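Local coordinates for type 4 fimbrial biogenesis protein PilY1 (Pseudomonas aeruginosa, PDB 3HX6) that primes type IV pilus assembly, supports twitching motility and host-cell adhesion, and probably counters pilus retraction in a calcium-dependent way, at residues 496-501 / 547-552; 408-413 / 520-525. The protein carries 3 engineered substitutions. One frame throughout, in Å; residues are numbered along the deposited sequence.

In the fold
Both contacts lie in the C-terminal domain of PilY1, a beta-propeller protein, away from its calcium site. Along the chain, strand 408-415 comes first, then loop 496-501, strand 521-524 and strand 548-550. Interaction 2 (408-413 with 520-525) closes a loop of 106 residues, and interaction 1 (496-501 with 547-552) one of 45. Their segments alternate, so the two closures cross. Interaction 2 joins neighbouring strands of a large mixed sheet, while interaction 1 binds a loop to the last strand of a small antiparallel sheet. Arg-410 of interaction 2 links them: its NE probably hydrogen-bonds Leu-498 O and its NH2 forms a salt bridge with Glu-547 OE1, both in interaction 1.

Interaction 1 of 2, residues 496-501 / 547-552; sequences FDLARQ and ECLTVN
Asp-497 OD2 accepts a hydrogen bond from water 1, 2.9 Å away, and that water accepts from Thr-550 N at 2.9 Å, bridging the two segments. The same oxygen receives Gly-502 N and, weakly, Gln-501 N, while OD1 takes Gln-501 N on its syn lone pair at 3.1 Å. The carboxylate thus holds its own loop closed as well as the water. CG stands anti to the backbone N (chi1 166°), which folds the acid back toward Gln-501. The backbones also meet directly: Asp-497 N donates to Thr-550 O at 3.0 Å, nearly along the C=O axis. Apolar packing continues past this bond. Phe-496 and Val-551 run side by side, Phe-496 CD1 3.7 Å from Val-551 CG1, and Leu-549 CD1 comes obliquely to Phe-496 CD1 at 3.9 Å. At the far end Arg-500 crosses Glu-547 at about a right angle; Arg-500 NH2 to Glu-547 OE2 is a long salt bridge of 3.5 Å, with the planes 32° apart, and Glu-547 OE1 pairs with Arg-410. The arrangement is an inverse gamma turn centred on Asp-497, next to a single beta bridge between Phe-496 and Val-551, which brings the loop alongside the outermost strand of a three-stranded antiparallel sheet.

Interaction 2 of 2, residues 408-413 / 520-525; sequences TARTIR and SGTEQK
Thr-522 holds OG1 opposite its backbone N (chi1 -177°), and Arg-410 starts with CG beside its own N before running out extended, which together bring Thr-522 OG1 to 3.7 Å from Arg-410 CD; the guanidinium goes on to Leu-498 O and Glu-547. Thr-522 OG1 also donates a weak bond of 3.5 Å to Thr-411 O. That carbonyl has a stronger partner in Glu-523 N, 3.0 Å away in a nearly straight bond of 172° at the hydrogen. Next along the pairing, Arg-413 N donates to Gly-521 O at 2.8 Å, approaching from 45° above the carbonyl plane. Arg-413 O is shared: Gly-521 N donates at 3.1 Å and Ser-520 N weakly at 3.3 Å, which makes a classic beta bulge. Ile-412 faces Thr-522 in a non-hydrogen-bonded pair. At Thr-411 and Glu-523 water 2 completes the pairing, accepting from Thr-411 N and donating to Glu-523 O. The guanidinium of Arg-413 leads away to Tyr-481, Glu-447, Gln-400 and the ring of Trp-479. These antiparallel strands lie side by side within a mixed sheet, where 408-415 is flanked by strand 392-405 and 521-524 by strand 477-483, while Leu-549 of strand 548-550 packs on Arg-410 and Thr-522.

Interaction 1 of 2, residues 496-501 / 547-552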
ATOM      1  N   PHE A 496       7.848  -6.673  14.948  1.00 17.65           N
ATOM      2  CA  PHE A 496       8.146  -5.283  14.646  1.00 18.81           C
ATOM      3  C   PHE A 496       9.515  -5.005  14.051  1.00 18.50           C
ATOM      4  O   PHE A 496      10.509  -5.623  14.423  1.00 18.09           O
ATOM      5  CB  PHE A 496       8.032  -4.433  15.918  1.00 16.60           C
ATOM      6  CG  PHE A 496       6.700  -4.521  16.601  1.00 17.28           C
ATOM      7  CD1 PHE A 496       5.580  -3.919  16.049  1.00 17.03           C
ATOM      8  CD2 PHE A 496       6.572  -5.198  17.809  1.00 17.60           C
ATOM      9  CE1 PHE A 496       4.347  -3.983  16.689  1.00 19.13           C
ATOM     10  CE2 PHE A 496       5.343  -5.272  18.461  1.00 19.23           C
ATOM     11  CZ  PHE A 496       4.227  -4.660  17.896  1.00 19.47           C
ATOM     12  N   ASP A 497       9.558  -4.068  13.116  1.00 20.69           N
ATOM     13  CA  ASP A 497      10.837  -3.650  12.573  1.00 22.93           C
ATOM     14  C   ASP A 497      11.215  -2.515  13.512  1.00 20.71           C
ATOM     15  O   ASP A 497      10.860  -1.364  13.282  1.00 23.69           O
ATOM     16  CB  ASP A 497      10.722  -3.111  11.147  1.00 23.37           C
ATOM     17  CG  ASP A 497      11.975  -2.362  10.717  1.00 27.05           C
ATOM     18  OD1 ASP A 497      13.081  -2.789  11.118  1.00 29.63           O
ATOM     19  OD2 ASP A 497      11.862  -1.355   9.985  1.00 27.72           O
ATOM     20  N   LEU A 498      11.912  -2.849  14.589  1.00 20.23           N
ATOM     21  CA  LEU A 498      12.319  -1.854  15.573  1.00 18.93           C
ATOM     22  C   LEU A 498      13.587  -1.122  15.165  1.00 19.49           C
ATOM     23  O   LEU A 498      13.931  -0.092  15.741  1.00 20.06           O
ATOM     24  CB  LEU A 498      12.554  -2.533  16.922  1.00 16.61           C
ATOM     25  CG  LEU A 498      11.365  -3.291  17.511  1.00 16.02           C
ATOM     26  CD1 LEU A 498      11.803  -4.030  18.767  1.00 15.68           C
ATOM     27  CD2 LEU A 498      10.243  -2.306  17.828  1.00 13.73           C
ATOM     28  N   ALA A 499      14.274  -1.663  14.165  1.00 22.43           N
ATOM     29  CA  ALA A 499      15.533  -1.100  13.699  1.00 23.49           C
ATOM     30  C   ALA A 499      15.421  -0.098  12.556  1.00 25.69           C
ATOM     31  O   ALA A 499      16.435   0.296  11.982  1.00 26.72           O
ATOM     32  CB  ALA A 499      16.461  -2.233  13.297  1.00 22.68           C
ATOM     33  N   ARG A 500      14.204   0.324  12.229  1.00 26.92           N
ATOM     34  CA  ARG A 500      13.997   1.270  11.137  1.00 28.28           C
ATOM     35  C   ARG A 500      14.662   0.771   9.852  1.00 28.50           C
ATOM     36  O   ARG A 500      15.294   1.544   9.130  1.00 31.45           O
ATOM     37  CB  ARG A 500      14.572   2.646  11.497  1.00 29.59           C
ATOM     38  CG  ARG A 500      13.842   3.366  12.614  1.00 31.39           C
ATOM     39  CD  ARG A 500      14.408   4.756  12.826  1.00 33.65           C
ATOM     40  NE  ARG A 500      13.705   5.463  13.889  1.00 37.31           N
ATOM     41  CZ  ARG A 500      14.033   6.671  14.334  1.00 39.17           C
ATOM     42  NH1 ARG A 500      15.063   7.323  13.807  1.00 41.60           N
ATOM     43  NH2 ARG A 500      13.329   7.227  15.311  1.00 39.78           N
ATOM     44  N   GLN A 501      14.515  -0.518   9.570  1.00 27.30           N
ATOM     45  CA  GLN A 501      15.105  -1.119   8.380  1.00 25.89           C
ATOM     46  C   GLN A 501      14.202  -1.050   7.152  1.00 26.30           C
ATOM     47  O   GLN A 501      14.679  -1.112   6.019  1.00 22.99           O
ATOM     48  CB  GLN A 501      15.451  -2.586   8.649  1.00 26.17           C
ATOM     49  CG  GLN A 501      16.552  -2.783   9.663  1.00 26.34           C
ATOM     50  CD  GLN A 501      17.837  -2.117   9.236  1.00 29.09           C
ATOM     51  OE1 GLN A 501      18.440  -2.499   8.234  1.00 30.27           O
ATOM     52  NE2 GLN A 501      18.259  -1.105   9.985  1.00 31.04           N
ATOM     53  N   GLU A 547       5.737   7.564  15.434  1.00 53.66           N
ATOM     54  CA  GLU A 547       6.370   6.405  14.820  1.00 49.74           C
ATOM     55  C   GLU A 547       5.402   5.380  14.247  1.00 45.56           C
ATOM     56  O   GLU A 547       4.352   5.093  14.818  1.00 44.03           O
ATOM     57  CB  GLU A 547       7.275   5.691  15.833  1.00 52.81           C
ATOM     58  CG  GLU A 547       8.716   6.205  15.922  1.00 56.82           C
ATOM     59  CD  GLU A 547       9.640   5.588  14.874  1.00 58.81           C
ATOM     60  OE1 GLU A 547       9.808   4.348  14.877  1.00 58.41           O
ATOM     61  OE2 GLU A 547      10.203   6.345  14.051  1.00 59.41           O
ATOM     62  N   CYS A 548       5.777   4.842  13.096  1.00 40.04           N
ATOM     63  CA  CYS A 548       5.020   3.796  12.438  1.00 36.63           C
ATOM     64  C   CYS A 548       6.028   2.664  12.423  1.00 33.66           C
ATOM     65  O   CYS A 548       7.220   2.902  12.225  1.00 33.07           O
ATOM     66  CB  CYS A 548       4.679   4.161  10.999  1.00 38.54           C
ATOM     67  SG  CYS A 548       3.313   5.331  10.707  1.00 38.45           S
ATOM     68  N   LEU A 549       5.572   1.440  12.638  1.00 29.95           N
ATOM     69  CA  LEU A 549       6.487   0.312  12.632  1.00 27.03           C
ATOM     70  C   LEU A 549       6.050  -0.725  11.611  1.00 26.34           C
ATOM     71  O   LEU A 549       4.914  -1.195  11.639  1.00 24.21           O
ATOM     72  CB  LEU A 549       6.546  -0.328  14.021  1.00 26.30           C
ATOM     73  CG  LEU A 549       6.937   0.578  15.193  1.00 28.23           C
ATOM     74  CD1 LEU A 549       6.809  -0.202  16.490  1.00 29.51           C
ATOM     75  CD2 LEU A 549       8.358   1.088  15.025  1.00 27.32           C
ATOM     76  N   THR A 550       6.949  -1.060  10.691  1.00 25.25           N
ATOM     77  CA  THR A 550       6.642  -2.070   9.698  1.00 25.27           C
ATOM     78  C   THR A 550       6.398  -3.336  10.514  1.00 25.51           C
ATOM     79  O   THR A 550       7.138  -3.623  11.455  1.00 25.51           O
ATOM     80  CB  THR A 550       7.832  -2.304   8.736  1.00 26.61           C
ATOM     81  OG1 THR A 550       8.182  -1.069   8.096  1.00 29.28           O
ATOM     82  CG2 THR A 550       7.461  -3.331   7.670  1.00 22.99           C
ATOM     83  N   VAL A 551       5.357  -4.084  10.173  1.00 24.35           N
ATOM     84  CA  VAL A 551       5.056  -5.297  10.916  1.00 23.24           C
ATOM     85  C   VAL A 551       5.000  -6.550  10.059  1.00 22.89           C
ATOM     86  O   VAL A 551       4.736  -6.498   8.858  1.00 21.87           O
ATOM     87  CB  VAL A 551       3.723  -5.166  11.676  1.00 24.32           C
ATOM     88  CG1 VAL A 551       3.856  -4.131  12.778  1.00 23.46           C
ATOM     89  CG2 VAL A 551       2.616  -4.770  10.715  1.00 26.51           C
ATOM     90  N   ASN A 552       5.261  -7.680  10.700  1.00 22.23           N
ATOM     91  CA  ASN A 552       5.229  -8.968  10.034  1.00 24.38           C
ATOM     92  C   ASN A 552       4.118  -9.799  10.669  1.00 23.65           C
ATOM     93  O   ASN A 552       4.257 -10.286  11.785  1.00 21.62           O
ATOM     94  CB  ASN A 552       6.583  -9.666  10.179  1.00 24.84           C
ATOM     95  CG  ASN A 552       6.566 -11.084   9.654  1.00 26.59           C
ATOM     96  OD1 ASN A 552       5.858 -11.396   8.696  1.00 25.01           O
ATOM     97  ND2 ASN A 552       7.365 -11.952  10.272  1.00 25.75           N
TER
HETATM   98  O   HOH W   1       9.481   0.253  10.217  1.00 34.19           O

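Interaction 2 of 2, residues 408-413 / 520-525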
ATOM      1  N   THR A 408      18.733   2.525  16.352  1.00 30.86           N
ATOM      2  CA  THR A 408      17.606   3.028  17.128  1.00 28.57           C
ATOM      3  C   THR A 408      17.500   2.445  18.533  1.00 26.93           C
ATOM      4  O   THR A 408      17.465   1.230  18.713  1.00 28.03           O
ATOM      5  CB  THR A 408      16.285   2.755  16.395  1.00 28.59           C
ATOM      6  OG1 THR A 408      16.408   3.155  15.024  1.00 29.43           O
ATOM      7  CG2 THR A 408      15.149   3.534  17.043  1.00 27.53           C
ATOM      8  N   ALA A 409      17.442   3.323  19.527  1.00 25.95           N
ATOM      9  CA  ALA A 409      17.317   2.898  20.916  1.00 25.78           C
ATOM     10  C   ALA A 409      15.835   2.879  21.284  1.00 25.23           C
ATOM     11  O   ALA A 409      15.085   3.762  20.879  1.00 25.86           O
ATOM     12  CB  ALA A 409      18.074   3.855  21.829  1.00 24.47           C
ATOM     13  N   ARG A 410      15.418   1.866  22.039  1.00 23.50           N
ATOM     14  CA  ARG A 410      14.023   1.738  22.464  1.00 23.96           C
ATOM     15  C   ARG A 410      13.950   0.998  23.792  1.00 23.71           C
ATOM     16  O   ARG A 410      14.883   0.287  24.167  1.00 24.32           O
ATOM     17  CB  ARG A 410      13.206   0.930  21.448  1.00 21.18           C
ATOM     18  CG  ARG A 410      13.107   1.504  20.048  1.00 23.73           C
ATOM     19  CD  ARG A 410      12.263   0.599  19.168  1.00 25.65           C
ATOM     20  NE  ARG A 410      12.281   1.009  17.768  1.00 28.14           N
ATOM     21  CZ  ARG A 410      11.585   2.027  17.273  1.00 30.03           C
ATOM     22  NH1 ARG A 410      10.796   2.744  18.064  1.00 29.37           N
ATOM     23  NH2 ARG A 410      11.691   2.335  15.987  1.00 28.37           N
ATOM     24  N   THR A 411      12.844   1.176  24.507  1.00 22.74           N
ATOM     25  CA  THR A 411      12.642   0.448  25.750  1.00 24.21           C
ATOM     26  C   THR A 411      11.635  -0.616  25.316  1.00 21.89           C
ATOM     27  O   THR A 411      10.576  -0.302  24.770  1.00 20.23           O
ATOM     28  CB  THR A 411      12.050   1.332  26.874  1.00 25.91           C
ATOM     29  OG1 THR A 411      10.720   1.725  26.529  1.00 34.35           O
ATOM     30  CG2 THR A 411      12.901   2.572  27.074  1.00 25.13           C
ATOM     31  N   ILE A 412      11.983  -1.874  25.538  1.00 19.32           N
ATOM     32  CA  ILE A 412      11.132  -2.969  25.120  1.00 17.90           C
ATOM     33  C   ILE A 412      10.747  -3.897  26.252  1.00 19.16           C
ATOM     34  O   ILE A 412      11.253  -3.798  27.373  1.00 18.70           O
ATOM     35  CB  ILE A 412      11.830  -3.793  24.014  1.00 15.68           C
ATOM     36  CG1 ILE A 412      13.175  -4.332  24.509  1.00 16.25           C
ATOM     37  CG2 ILE A 412      12.105  -2.907  22.803  1.00 14.15           C
ATOM     38  CD1 ILE A 412      13.091  -5.513  25.442  1.00 18.92           C
ATOM     39  N   ARG A 413       9.831  -4.800  25.945  1.00 17.58           N
ATOM     40  CA  ARG A 413       9.395  -5.789  26.904  1.00 15.82           C
ATOM     41  C   ARG A 413       9.362  -7.127  26.195  1.00 15.63           C
ATOM     42  O   ARG A 413       9.092  -7.198  24.994  1.00 13.86           O
ATOM     43  CB  ARG A 413       8.015  -5.437  27.457  1.00 15.86           C
ATOM     44  CG  ARG A 413       8.054  -4.339  28.501  1.00 16.92           C
ATOM     45  CD  ARG A 413       6.674  -3.997  29.047  1.00 15.61           C
ATOM     46  NE  ARG A 413       6.760  -2.947  30.059  1.00 16.77           N
ATOM     47  CZ  ARG A 413       5.707  -2.354  30.610  1.00 19.33           C
ATOM     48  NH1 ARG A 413       4.482  -2.707  30.242  1.00 17.88           N
ATOM     49  NH2 ARG A 413       5.879  -1.416  31.531  1.00 18.60           N
ATOM     50  N   SER A 520       8.104  -8.453  22.063  1.00 15.20           N
ATOM     51  CA  SER A 520       6.650  -8.403  22.051  1.00 16.43           C
ATOM     52  C   SER A 520       6.084  -7.021  22.330  1.00 16.31           C
ATOM     53  O   SER A 520       4.981  -6.698  21.895  1.00 16.31           O
ATOM     54  CB  SER A 520       6.082  -9.401  23.059  1.00 17.10           C
ATOM     55  OG  SER A 520       6.406 -10.723  22.677  1.00 18.22           O
ATOM     56  N   GLY A 521       6.839  -6.205  23.053  1.00 15.53           N
ATOM     57  CA  GLY A 521       6.357  -4.877  23.369  1.00 16.10           C
ATOM     58  C   GLY A 521       7.425  -3.805  23.307  1.00 16.80           C
ATOM     59  O   GLY A 521       8.602  -4.069  23.553  1.00 15.35           O
ATOM     60  N   THR A 522       7.004  -2.595  22.958  1.00 16.54           N
ATOM     61  CA  THR A 522       7.901  -1.454  22.881  1.00 19.39           C
ATOM     62  C   THR A 522       7.139  -0.187  23.255  1.00 20.59           C
ATOM     63  O   THR A 522       5.981  -0.000  22.868  1.00 17.82           O
ATOM     64  CB  THR A 522       8.512  -1.293  21.471  1.00 20.73           C
ATOM     65  OG1 THR A 522       9.429  -0.194  21.474  1.00 23.47           O
ATOM     66  CG2 THR A 522       7.435  -1.036  20.439  1.00 20.68           C
ATOM     67  N   GLU A 523       7.802   0.668  24.027  1.00 22.73           N
ATOM     68  CA  GLU A 523       7.232   1.923  24.492  1.00 26.93           C
ATOM     69  C   GLU A 523       7.251   2.960  23.372  1.00 29.24           C
ATOM     70  O   GLU A 523       8.285   3.172  22.742  1.00 29.38           O
ATOM     71  CB  GLU A 523       8.040   2.412  25.697  1.00 27.97           C
ATOM     72  CG  GLU A 523       7.568   3.701  26.342  1.00 35.24           C
ATOM     73  CD  GLU A 523       8.385   4.052  27.574  1.00 38.18           C
ATOM     74  OE1 GLU A 523       9.628   4.140  27.465  1.00 39.10           O
ATOM     75  OE2 GLU A 523       7.785   4.233  28.653  1.00 40.90           O
ATOM     76  N   GLN A 524       6.110   3.598  23.116  1.00 32.98           N
ATOM     77  CA  GLN A 524       6.020   4.614  22.062  1.00 38.41           C
ATOM     78  C   GLN A 524       5.597   5.994  22.574  1.00 43.33           C
ATOM     79  O   GLN A 524       4.985   6.122  23.634  1.00 43.24           O
ATOM     80  CB  GLN A 524       5.059   4.162  20.955  1.00 37.18           C
ATOM     81  CG  GLN A 524       5.629   3.087  20.039  1.00 38.20           C
ATOM     82  CD  GLN A 524       4.840   2.928  18.745  1.00 39.36           C
ATOM     83  OE1 GLN A 524       3.676   2.526  18.754  1.00 37.20           O
ATOM     84  NE2 GLN A 524       5.477   3.250  17.622  1.00 40.21           N
ATOM     85  N   LYS A 525       5.928   7.024  21.798  1.00 49.38           N
ATOM     86  CA  LYS A 525       5.613   8.408  22.149  1.00 53.85           C
ATOM     87  C   LYS A 525       4.138   8.691  22.413  1.00 55.66           C
ATOM     88  O   LYS A 525       3.265   7.871  22.109  1.00 55.98           O
ATOM     89  CB  LYS A 525       6.118   9.362  21.060  1.00 56.17           C
ATOM     90  CG  LYS A 525       7.617   9.624  21.107  1.00 59.42           C
ATOM     91  CD  LYS A 525       8.036  10.632  20.042  1.00 60.88           C
ATOM     92  CE  LYS A 525       9.500  11.031  20.191  1.00 62.57           C
ATOM     93  NZ  LYS A 525      10.419   9.858  20.135  1.00 64.07           N
TER
HETATM   94  O   HOH W   2      11.004   2.874  23.275  1.00 25.56           O